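Side-chain contacts in putative streptothricin acetyltransferase (Bacillus anthracis, PDB 3PP9), which binds acetyl coenzyme A and, as a member of the GNAT family, probably transfers the acetyl group to streptothricin-type antibiotics: residues N68-K73 with F90-K95; Q124-A129 with P135-E140; L165-L170 with S174-I179. All coordinates share one frame; numbering follows the deposited sequence.

How the contacts relate
Contacts 1 and 2 lie in the body of the acetyltransferase and meet through strand 86-95: Val92 faces Tyr70 of the loop in contact 1, while Ile91 and Leu93 on the strand's other face pack on Ala125, and Leu93 also on Trp128, of the helix in contact 2. Both are buried and almost wholly apolar, the first a ring on a methyl group, the second aliphatic helix-on-strand packing. Contact 3 is only partly buried, sits farther from the centre of the chain and adds a salt bridge and a bridging water. It meets contact 2 through neighbouring strands 136-142 and 178-184, where Tyr167 OH probably hydrogen-bonds Glu140 OE2. Contacts 2 and 3 also reach the second subunit; contact 1 does not.

Contact 1 of 3, residues N68-K73 with F90-K95; sequences NEYINK and FIVLKK
Tyr70 and Val92 carry this contact, and the main interaction is CH-pi. Methyl CG1 of Val92 comes down over one face of the Tyr70 ring, 3.5 Å from the ring centroid and 24° off the ring normal. It is displaced toward the rim rather than centred: Val92 CG1 is 3.3 Å from Tyr70 CE2 and 3.4 Å from Tyr70 CZ, while Tyr70 CG, at the root of the ring, lies 4.2 Å from the same methyl. The two side chains cross at about a right angle. Val92 puts this methyl forward because its CG1 is anti to the backbone N (chi1 -174°), which leaves CG2 beside that nitrogen and away from the ring.

A second, weaker kind of approach comes from the backbone. The carbonyl oxygen Leu93 O lies at the edge of the Tyr70 ring, in its plane, 3.7 Å from CE2, so it looks at the hydrogen-bearing rim and not at the pi cloud. The side chain of Leu93 leaves in the other direction, to Ala125 and Trp128 of helix 117-131.

The rest is packing from the surroundings. Tyr70 closes a 3-10 turn in the loop between strands 43-56 and 76-83, and its ring also touches Ile78 and Gln76 on the neighbouring strand, Glu104 and Leu65. Val92 is pinned by backbone hydrogen bonds to strand 101-108 and shares Ile78 with the tyrosine.

No hydrogen bond joins the two segments, although Glu69 O is hydrogen-bonded to Gln76 NE2 next door. Between 68-73 and 90-95 the tie is one aromatic face on one methyl, with the in-plane carbonyl probably adding a modest electrostatic preference for the way the ring is turned: a fit of shape rather than of charge.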
loop_
_atom_site.group_PDB
_atom_site.type_symbol
_atom_site.label_atom_id
_atom_site.label_comp_id
_atom_site.label_asym_id
_atom_site.label_seq_id
_atom_site.Cartn_x
_atom_site.Cartn_y
_atom_site.Cartn_z
ATOM N N ASN A 68 -18.312 1.594 -13.739
ATOM C CA ASN A 68 -18.224 2.686 -14.721
ATOM C C ASN A 68 -16.918 3.481 -14.656
ATOM O O ASN A 68 -16.510 4.097 -15.633
ATOM C CB ASN A 68 -19.424 3.626 -14.536
ATOM C CG ASN A 68 -19.586 4.613 -15.668
ATOM O OD1 ASN A 68 -19.749 5.816 -15.446
ATOM N ND2 ASN A 68 -19.539 4.118 -16.893
ATOM N N GLU A 69 -16.269 3.473 -13.498
ATOM C CA GLU A 69 -15.003 4.183 -13.315
ATOM C C GLU A 69 -13.865 3.550 -14.088
ATOM O O GLU A 69 -12.805 4.159 -14.228
ATOM C CB GLU A 69 -14.596 4.188 -11.835
ATOM C CG GLU A 69 -15.538 4.913 -10.913
ATOM C CD GLU A 69 -15.053 4.929 -9.467
ATOM O OE1 GLU A 69 -13.974 4.367 -9.163
ATOM O OE2 GLU A 69 -15.754 5.521 -8.627
ATOM N N TYR A 70 -14.087 2.342 -14.600
ATOM C CA TYR A 70 -13.074 1.580 -15.330
ATOM C C TYR A 70 -13.331 1.503 -16.811
ATOM O O TYR A 70 -12.599 0.831 -17.520
ATOM C CB TYR A 70 -12.941 0.169 -14.730
ATOM C CG TYR A 70 -12.372 0.209 -13.336
ATOM C CD1 TYR A 70 -13.160 0.526 -12.248
ATOM C CD2 TYR A 70 -11.032 -0.072 -13.108
ATOM C CE1 TYR A 70 -12.621 0.586 -10.974
ATOM C CE2 TYR A 70 -10.496 -0.011 -11.836
ATOM C CZ TYR A 70 -11.288 0.309 -10.782
ATOM O OH TYR A 70 -10.752 0.370 -9.515
ATOM N N ILE A 71 -14.357 2.196 -17.280
ATOM C CA ILE A 71 -14.674 2.194 -18.703
ATOM C C ILE A 71 -14.048 3.407 -19.371
ATOM O O ILE A 71 -14.114 4.523 -18.843
ATOM C CB ILE A 71 -16.202 2.152 -18.932
ATOM C CG1 ILE A 71 -16.740 0.826 -18.406
ATOM C CG2 ILE A 71 -16.519 2.299 -20.430
ATOM C CD1 ILE A 71 -18.240 0.633 -18.496
ATOM N N ASN A 72 -13.373 3.172 -20.493
ATOM C CA ASN A 72 -12.754 4.241 -21.272
ATOM C C ASN A 72 -11.680 4.999 -20.473
ATOM O O ASN A 72 -11.721 6.226 -20.341
ATOM C CB ASN A 72 -13.859 5.194 -21.767
ATOM C CG ASN A 72 -13.387 6.161 -22.840
ATOM O OD1 ASN A 72 -12.370 5.934 -23.503
ATOM N ND2 ASN A 72 -14.145 7.239 -23.032
ATOM N N LYS A 73 -10.714 4.258 -19.956
ATOM C CA LYS A 73 -9.643 4.837 -19.170
ATOM C C LYS A 73 -8.317 4.328 -19.691
ATOM O O LYS A 73 -8.169 3.146 -20.008
ATOM C CB LYS A 73 -9.742 4.395 -17.710
ATOM C CG LYS A 73 -11.079 4.675 -17.039
ATOM C CD LYS A 73 -11.393 6.129 -16.792
ATOM C CE LYS A 73 -10.529 6.724 -15.709
ATOM N NZ LYS A 73 -11.070 8.063 -15.308
ATOM N N PHE A 90 -15.085 -11.589 -13.367
ATOM C CA PHE A 90 -14.485 -10.366 -13.856
ATOM C C PHE A 90 -13.182 -10.086 -13.110
ATOM O O PHE A 90 -12.892 -10.692 -12.077
ATOM C CB PHE A 90 -15.459 -9.181 -13.716
ATOM C CG PHE A 90 -15.860 -8.892 -12.307
ATOM C CD1 PHE A 90 -17.001 -9.452 -11.765
ATOM C CD2 PHE A 90 -15.086 -8.085 -11.508
ATOM C CE1 PHE A 90 -17.363 -9.191 -10.447
ATOM C CE2 PHE A 90 -15.449 -7.819 -10.185
ATOM C CZ PHE A 90 -16.575 -8.391 -9.657
ATOM N N ILE A 91 -12.361 -9.224 -13.698
ATOM C CA ILE A 91 -11.122 -8.799 -13.085
ATOM C C ILE A 91 -11.016 -7.277 -13.271
ATOM O O ILE A 91 -11.317 -6.753 -14.359
ATOM C CB ILE A 91 -9.877 -9.572 -13.610
ATOM C CG1 ILE A 91 -8.657 -9.272 -12.755
ATOM C CG2 ILE A 91 -9.650 -9.287 -15.099
ATOM C CD1 ILE A 91 -7.489 -10.230 -13.026
ATOM N N VAL A 92 -10.642 -6.590 -12.181
ATOM C CA VAL A 92 -10.524 -5.134 -12.121
ATOM C C VAL A 92 -9.039 -4.799 -11.987
ATOM O O VAL A 92 -8.372 -5.236 -11.052
ATOM C CB VAL A 92 -11.299 -4.569 -10.914
ATOM C CG1 VAL A 92 -11.299 -3.041 -10.928
ATOM C CG2 VAL A 92 -12.773 -5.080 -10.888
ATOM N N LEU A 93 -8.527 -4.000 -12.915
ATOM C CA LEU A 93 -7.116 -3.666 -12.942
ATOM C C LEU A 93 -6.817 -2.174 -13.034
ATOM O O LEU A 93 -7.585 -1.424 -13.628
ATOM C CB LEU A 93 -6.549 -4.263 -14.246
ATOM C CG LEU A 93 -6.688 -5.771 -14.400
ATOM C CD1 LEU A 93 -6.374 -6.213 -15.813
ATOM C CD2 LEU A 93 -5.813 -6.492 -13.413
ATOM N N LYS A 94 -5.698 -1.763 -12.448
ATOM C CA LYS A 94 -5.243 -0.378 -12.551
ATOM C C LYS A 94 -3.729 -0.433 -12.694
ATOM O O LYS A 94 -3.112 -1.495 -12.522
ATOM C CB LYS A 94 -5.532 0.459 -11.311
ATOM C CG LYS A 94 -4.685 0.120 -10.124
ATOM C CD LYS A 94 -4.831 1.158 -9.015
ATOM C CE LYS A 94 -3.942 0.811 -7.826
ATOM N NZ LYS A 94 -4.068 1.807 -6.721
ATOM N N LYS A 95 -3.139 0.686 -13.096
ATOM C CA LYS A 95 -1.683 0.787 -13.151
ATOM C C LYS A 95 -1.286 1.422 -11.831
ATOM O O LYS A 95 -1.795 2.483 -11.471
ATOM C CB LYS A 95 -1.229 1.634 -14.326
ATOM C CG LYS A 95 0.270 1.715 -14.440
ATOM C CD LYS A 95 0.627 2.579 -15.622
ATOM C CE LYS A 95 2.109 2.686 -15.827
ATOM N NZ LYS A 95 2.388 3.515 -17.042
#

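Contact 2 of 3, residues Q124-A129 with P135-E140; sequences QAKQWA and PGIMLE. With ACO (acetyl coenzyme *a), chain D.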
loop_
_atom_site.group_PDB
_atom_site.type_symbol
_atom_site.label_atom_id
_atom_site.label_comp_id
_atom_site.label_asym_id
_atom_site.label_seq_id
_atom_site.Cartn_x
_atom_site.Cartn_y
_atom_site.Cartn_z
ATOM N N GLN A 124 -5.497 -12.712 -19.313
ATOM C CA GLN A 124 -5.847 -11.480 -19.992
ATOM C C GLN A 124 -5.234 -10.266 -19.296
ATOM O O GLN A 124 -4.843 -9.310 -19.948
ATOM C CB GLN A 124 -7.362 -11.315 -20.122
ATOM C CG GLN A 124 -7.786 -10.057 -20.856
ATOM C CD GLN A 124 -7.341 -10.022 -22.297
ATOM O OE1 GLN A 124 -7.689 -10.908 -23.071
ATOM N NE2 GLN A 124 -6.604 -8.976 -22.682
ATOM N N ALA A 125 -5.163 -10.295 -17.979
ATOM C CA ALA A 125 -4.574 -9.212 -17.217
ATOM C C ALA A 125 -3.100 -9.096 -17.559
ATOM O O ALA A 125 -2.586 -7.986 -17.662
ATOM C CB ALA A 125 -4.770 -9.449 -15.708
ATOM N N LYS A 126 -2.423 -10.226 -17.769
ATOM C CA LYS A 126 -1.017 -10.186 -18.140
ATOM C C LYS A 126 -0.866 -9.531 -19.500
ATOM O O LYS A 126 0.060 -8.764 -19.699
ATOM C CB LYS A 126 -0.361 -11.569 -18.111
ATOM C CG LYS A 126 -0.311 -12.173 -16.740
ATOM C CD LYS A 126 0.544 -13.432 -16.657
ATOM C CE LYS A 126 0.092 -14.564 -17.547
ATOM N NZ LYS A 126 0.992 -15.754 -17.347
ATOM N N GLN A 127 -1.752 -9.845 -20.445
ATOM C CA GLN A 127 -1.696 -9.229 -21.784
ATOM C C GLN A 127 -1.859 -7.711 -21.674
ATOM O O GLN A 127 -1.129 -6.949 -22.291
ATOM C CB GLN A 127 -2.796 -9.787 -22.701
ATOM C CG GLN A 127 -2.677 -11.264 -23.064
ATOM C CD GLN A 127 -1.629 -11.541 -24.111
ATOM O OE1 GLN A 127 -1.450 -12.685 -24.535
ATOM N NE2 GLN A 127 -0.940 -10.496 -24.562
ATOM N N TRP A 128 -2.830 -7.276 -20.876
ATOM C CA TRP A 128 -3.077 -5.853 -20.688
ATOM C C TRP A 128 -1.847 -5.162 -20.098
ATOM O O TRP A 128 -1.418 -4.110 -20.576
ATOM C CB TRP A 128 -4.289 -5.657 -19.778
ATOM C CG TRP A 128 -4.633 -4.223 -19.517
ATOM C CD1 TRP A 128 -5.345 -3.387 -20.342
ATOM C CD2 TRP A 128 -4.335 -3.462 -18.339
ATOM N NE1 TRP A 128 -5.467 -2.145 -19.762
ATOM C CE2 TRP A 128 -4.883 -2.173 -18.526
ATOM C CE3 TRP A 128 -3.696 -3.756 -17.129
ATOM C CZ2 TRP A 128 -4.789 -1.179 -17.553
ATOM C CZ3 TRP A 128 -3.588 -2.768 -16.183
ATOM C CH2 TRP A 128 -4.142 -1.493 -16.394
ATOM N N ALA A 129 -1.260 -5.786 -19.078
ATOM C CA ALA A 129 -0.072 -5.245 -18.447
ATOM C C ALA A 129 1.033 -5.093 -19.470
ATOM O O ALA A 129 1.666 -4.042 -19.577
ATOM C CB ALA A 129 0.377 -6.172 -17.331
ATOM N N PRO A 135 5.849 -3.938 -16.085
ATOM C CA PRO A 135 6.758 -5.061 -15.888
ATOM C C PRO A 135 6.260 -6.247 -15.070
ATOM O O PRO A 135 7.007 -7.219 -14.908
ATOM C CB PRO A 135 7.962 -4.397 -15.213
ATOM C CG PRO A 135 7.356 -3.315 -14.392
ATOM C CD PRO A 135 6.206 -2.789 -15.235
ATOM N N GLY A 136 5.028 -6.195 -14.573
ATOM C CA GLY A 136 4.482 -7.288 -13.799
ATOM C C GLY A 136 3.094 -6.956 -13.308
ATOM O O GLY A 136 2.523 -5.925 -13.687
ATOM N N ILE A 137 2.561 -7.842 -12.476
ATOM C CA ILE A 137 1.238 -7.676 -11.902
ATOM C C ILE A 137 1.358 -7.963 -10.416
ATOM O O ILE A 137 2.154 -8.798 -9.999
ATOM C CB ILE A 137 0.232 -8.684 -12.441
ATOM C CG1 ILE A 137 0.169 -8.697 -13.953
ATOM C CG2 ILE A 137 -1.139 -8.417 -11.835
ATOM C CD1 ILE A 137 -0.788 -9.764 -14.471
HETATM N N MSE A 138 0.579 -7.268 -9.606
HETATM C CA MSE A 138 0.606 -7.479 -8.155
HETATM C C MSE A 138 -0.769 -7.302 -7.574
HETATM O O MSE A 138 -1.680 -6.804 -8.239
HETATM C CB MSE A 138 1.526 -6.480 -7.482
HETATM C CG MSE A 138 1.082 -5.062 -7.731
HETATM SE SE MSE A 138 2.185 -3.706 -6.928
HETATM C CE MSE A 138 1.753 -3.759 -5.133
ATOM N N LEU A 139 -0.903 -7.698 -6.311
ATOM C CA LEU A 139 -2.175 -7.563 -5.616
ATOM C C LEU A 139 -1.973 -7.791 -4.132
ATOM O O LEU A 139 -0.884 -8.131 -3.688
ATOM C CB LEU A 139 -3.212 -8.543 -6.192
ATOM C CG LEU A 139 -3.037 -10.068 -6.132
ATOM C CD1 LEU A 139 -1.914 -10.575 -6.974
ATOM C CD2 LEU A 139 -2.977 -10.639 -4.707
ATOM N N GLU A 140 -3.016 -7.480 -3.366
ATOM C CA GLU A 140 -3.029 -7.690 -1.928
ATOM C C GLU A 140 -4.200 -8.582 -1.629
ATOM O O GLU A 140 -5.251 -8.480 -2.269
ATOM C CB GLU A 140 -3.216 -6.381 -1.152
ATOM C CG GLU A 140 -3.288 -6.534 0.384
ATOM C CD GLU A 140 -4.624 -7.073 0.951
ATOM O OE1 GLU A 140 -5.607 -7.260 0.201
ATOM O OE2 GLU A 140 -4.691 -7.277 2.180
HETATM N N1A ACO D . -7.598 -24.091 -3.284
HETATM C C2A ACO D . -6.487 -24.540 -3.898
HETATM N N3A ACO D . -6.200 -24.273 -5.181
HETATM C C4A ACO D . -7.050 -23.515 -5.920
HETATM C C5A ACO D . -8.286 -23.014 -5.313
HETATM C C6A ACO D . -8.536 -23.355 -3.915
HETATM N N6A ACO D . -9.661 -22.909 -3.322
HETATM N N7A ACO D . -8.944 -22.319 -6.247
HETATM C C8A ACO D . -8.198 -22.369 -7.374
HETATM N N9A ACO D . -7.069 -23.074 -7.171
HETATM C C1B ACO D . -6.032 -23.407 -8.162
HETATM C C2B ACO D . -6.641 -24.434 -9.119
HETATM O O2B ACO D . -6.570 -25.796 -8.677
HETATM C C3B ACO D . -5.874 -24.203 -10.393
HETATM O O3B ACO D . -4.672 -24.961 -10.350
HETATM P P3B ACO D . -4.091 -25.748 -11.625
HETATM O O7A ACO D . -3.801 -24.664 -12.641
HETATM O O8A ACO D . -5.216 -26.678 -12.000
HETATM O O9A ACO D . -2.862 -26.413 -11.038
HETATM C C4B ACO D . -5.545 -22.724 -10.349
HETATM O O4B ACO D . -5.628 -22.312 -8.976
HETATM C C5B ACO D . -6.508 -21.919 -11.214
HETATM O O5B ACO D . -7.803 -21.968 -10.611
HETATM P P1A ACO D . -9.098 -21.452 -11.403
HETATM O O1A ACO D . -10.086 -22.587 -11.539
HETATM O O2A ACO D . -8.609 -20.747 -12.634
HETATM O O3A ACO D . -9.647 -20.375 -10.327
HETATM P P2A ACO D . -11.148 -19.855 -10.174
HETATM O O4A ACO D . -11.756 -20.725 -9.113
HETATM O O5A ACO D . -11.854 -19.707 -11.494
HETATM O O6A ACO D . -10.943 -18.350 -9.622
HETATM C CBP ACO D . -10.774 -16.982 -7.653
HETATM C CCP ACO D . -10.126 -18.071 -8.497
HETATM C CDP ACO D . -9.820 -16.601 -6.529
HETATM C CEP ACO D . -11.062 -15.766 -8.531
HETATM C CAP ACO D . -12.096 -17.492 -7.067
HETATM O OAP ACO D . -11.815 -18.499 -6.057
HETATM C C9P ACO D . -12.923 -16.429 -6.402
HETATM O O9P ACO D . -13.610 -15.674 -7.045
HETATM N N8P ACO D . -12.899 -16.335 -5.067
HETATM C C7P ACO D . -13.713 -15.375 -4.317
HETATM C C6P ACO D . -13.294 -13.942 -4.512
HETATM C C5P ACO D . -11.852 -13.796 -4.117
HETATM O O5P ACO D . -11.403 -14.344 -3.128
HETATM N N4P ACO D . -11.098 -13.050 -4.894
HETATM C C3P ACO D . -9.690 -12.795 -4.654
HETATM C C2P ACO D . -9.619 -11.691 -3.601
HETATM S S1P ACO D . -8.035 -10.878 -3.593
HETATM C C ACO D . -8.150 -9.837 -4.919
HETATM O O ACO D . -9.150 -9.825 -5.606
HETATM C CH3 ACO D . -6.998 -8.949 -5.237
#
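In the beta-alpha-beta unit of strand 101-108, helix 117-131 and strand 136-142, Ile137 is the strand residue that packs onto the helix, against Ala125, Lys126 and Ala129. Its CG1 is anti to the carbonyl carbon (chi1 -53°) and the chain runs on extended, so CD1 reaches furthest toward the helix. There it presses on Lys126 CG at 3.3 Å, tighter than ordinary van der Waals contact, and lies 4.2 Å from Ala125 CB. The lysine meets the isoleucine at about a right angle with its aliphatic root, while its amino end leads away. One turn on, Ala129 CB sits 4.2 Å from Ile137 CG1. The small alanines are consistent with the close approach of the axes of the helix and strand segments, 8.4 Å, at 123° between their directions.

Further along the strand the contact becomes ligand pocket: Glu140 O lies 3.5 Å from CH3 of the acetyl group, and Leu139 CB 3.9 Å from the same carbon. Met138, present as selenomethionine, packs on Val166 of the second subunit. Gly116 and Gly118, near the start of the helix, hydrogen-bond the cofactor through their backbone N. This is the cofactor-binding crossover of the GNAT fold.

Contact 3 of 3, residues L165-L170 with S174-I179; sequences LVYKGL and SDEVAI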
loop_
_atom_site.group_PDB
_atom_site.type_symbol
_atom_site.label_atom_id
_atom_site.label_comp_id
_atom_site.label_asym_id
_atom_site.label_seq_id
_atom_site.Cartn_x
_atom_site.Cartn_y
_atom_site.Cartn_z
ATOM N N LEU A 165 -0.257 -4.828 10.844
ATOM C CA LEU A 165 -1.000 -3.783 11.521
ATOM C C LEU A 165 -1.969 -2.985 10.677
ATOM O O LEU A 165 -2.854 -2.332 11.237
ATOM C CB LEU A 165 -0.013 -2.811 12.185
ATOM C CG LEU A 165 0.901 -3.408 13.268
ATOM C CD1 LEU A 165 1.839 -2.355 13.861
ATOM C CD2 LEU A 165 0.097 -4.038 14.385
ATOM N N VAL A 166 -1.849 -3.046 9.360
ATOM C CA VAL A 166 -2.721 -2.200 8.525
ATOM C C VAL A 166 -4.220 -2.448 8.819
ATOM O O VAL A 166 -5.017 -1.502 8.958
ATOM C CB VAL A 166 -2.355 -2.266 7.053
ATOM C CG1 VAL A 166 -2.661 -3.639 6.435
ATOM C CG2 VAL A 166 -3.058 -1.110 6.284
ATOM N N TYR A 167 -4.588 -3.709 9.011
ATOM C CA TYR A 167 -6.004 -4.025 9.302
ATOM C C TYR A 167 -6.534 -3.612 10.675
ATOM O O TYR A 167 -7.768 -3.541 10.868
ATOM C CB TYR A 167 -6.322 -5.495 9.015
ATOM C CG TYR A 167 -6.444 -5.786 7.546
ATOM C CD1 TYR A 167 -7.599 -5.430 6.860
ATOM C CD2 TYR A 167 -5.453 -6.447 6.849
ATOM C CE1 TYR A 167 -7.737 -5.679 5.519
ATOM C CE2 TYR A 167 -5.588 -6.710 5.485
ATOM C CZ TYR A 167 -6.730 -6.317 4.830
ATOM O OH TYR A 167 -6.887 -6.571 3.482
ATOM N N LYS A 168 -5.632 -3.336 11.611
ATOM C CA LYS A 168 -5.988 -2.896 12.953
ATOM C C LYS A 168 -6.786 -1.602 12.933
ATOM O O LYS A 168 -7.538 -1.320 13.858
ATOM C CB LYS A 168 -4.718 -2.616 13.758
ATOM C CG LYS A 168 -3.849 -3.827 14.037
ATOM C CD LYS A 168 -4.541 -4.760 15.013
ATOM C CE LYS A 168 -3.668 -5.950 15.357
ATOM N NZ LYS A 168 -4.333 -6.782 16.387
ATOM N N GLY A 169 -6.611 -0.809 11.879
ATOM C CA GLY A 169 -7.297 0.481 11.774
ATOM C C GLY A 169 -8.793 0.287 11.632
ATOM O O GLY A 169 -9.573 1.152 12.014
ATOM N N LEU A 170 -9.191 -0.841 11.054
ATOM C CA LEU A 170 -10.614 -1.153 10.915
ATOM C C LEU A 170 -11.071 -1.869 12.184
ATOM O O LEU A 170 -12.037 -1.443 12.835
ATOM C CB LEU A 170 -10.874 -2.010 9.679
ATOM C CG LEU A 170 -10.480 -1.408 8.323
ATOM C CD1 LEU A 170 -10.805 -2.385 7.209
ATOM C CD2 LEU A 170 -11.170 -0.079 8.067
ATOM N N SER A 174 -9.277 -8.426 15.878
ATOM C CA SER A 174 -8.752 -9.481 15.044
ATOM C C SER A 174 -7.284 -9.251 14.654
ATOM O O SER A 174 -6.708 -8.175 14.853
ATOM C CB SER A 174 -9.642 -9.674 13.824
ATOM O OG SER A 174 -10.958 -10.034 14.203
ATOM N N ASP A 175 -6.702 -10.294 14.084
ATOM C CA ASP A 175 -5.317 -10.315 13.721
ATOM C C ASP A 175 -5.107 -10.655 12.245
ATOM O O ASP A 175 -4.243 -11.466 11.924
ATOM C CB ASP A 175 -4.626 -11.343 14.636
ATOM C CG ASP A 175 -4.664 -10.930 16.119
ATOM O OD1 ASP A 175 -4.416 -9.736 16.418
ATOM O OD2 ASP A 175 -4.892 -11.804 16.975
ATOM N N GLU A 176 -5.865 -9.980 11.382
ATOM C CA GLU A 176 -5.812 -10.150 9.933
ATOM C C GLU A 176 -4.463 -9.638 9.419
ATOM O O GLU A 176 -4.005 -8.594 9.886
ATOM C CB GLU A 176 -6.939 -9.317 9.316
ATOM C CG GLU A 176 -8.300 -9.639 9.911
ATOM C CD GLU A 176 -9.426 -8.746 9.415
ATOM O OE1 GLU A 176 -9.153 -7.749 8.722
ATOM O OE2 GLU A 176 -10.594 -9.047 9.735
ATOM N N VAL A 177 -3.840 -10.348 8.472
ATOM C CA VAL A 177 -2.546 -9.930 7.924
ATOM C C VAL A 177 -2.673 -9.727 6.422
ATOM O O VAL A 177 -3.249 -10.562 5.723
ATOM C CB VAL A 177 -1.461 -11.010 8.173
ATOM C CG1 VAL A 177 -0.087 -10.573 7.661
ATOM C CG2 VAL A 177 -1.373 -11.383 9.681
ATOM N N ALA A 178 -2.169 -8.600 5.927
ATOM C CA ALA A 178 -2.169 -8.322 4.492
ATOM C C ALA A 178 -0.965 -9.016 3.880
ATOM O O ALA A 178 0.136 -8.976 4.447
ATOM C CB ALA A 178 -2.042 -6.807 4.244
ATOM N N ILE A 179 -1.171 -9.663 2.735
ATOM C CA ILE A 179 -0.115 -10.353 2.014
ATOM C C ILE A 179 -0.053 -9.754 0.610
ATOM O O ILE A 179 -1.072 -9.644 -0.074
ATOM C CB ILE A 179 -0.332 -11.873 1.925
ATOM C CG1 ILE A 179 -0.488 -12.470 3.327
ATOM C CG2 ILE A 179 0.836 -12.524 1.192
ATOM C CD1 ILE A 179 -0.705 -13.985 3.338
HETATM O O HOH W 1 -2.880 -6.161 9.091
#
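Tyr167 and Glu176 face each other at the packed end of this contact, where a 3-10 turn lies against the chain leading into strand 178-184. Glu176 OE1 comes within 3.4 Å of Tyr167 CD1, obliquely to the ring, with the carboxylate plane turned 70° from that of the ring; the glutamate was modelled in two conformers, and this describes one of them. Beside it, Ala178 CB is 3.8 Å from Tyr167 CE2 and 3.9 Å from Val166 CG1, so one methyl fills the angle between ring and valine. The phenol runs on past this segment and hydrogen-bonds Glu140 on the next strand, while Trp97 of the second subunit makes an edge-to-face stack with the ring. A water ties the backbones together, accepting from Tyr167 N at 3.0 Å and donating to Glu176 O at 2.8 Å.

The outer side is looser and charged. Lys168 bends at chi2 (-69°) and brings NZ to Asp175 OD1, 3.0 Å away, in a salt bridge met nearly end-on to the C-O bond. The same NZ hydrogen-bonds Ser174 O at 3.2 Å, tilted 31° from the carbonyl plane. Asp175 is exposed, and Lys168 was also modelled in two conformers, so this bridge describes one of them. Nearby, Asp175 O is held by Arg41 of the second subunit.

Packed ring inside, lysine salt bridge outside: together they close the connection between antiparallel strands 158-163 and 178-184, the C-terminal strand pair of this GNAT fold, here at the subunit interface.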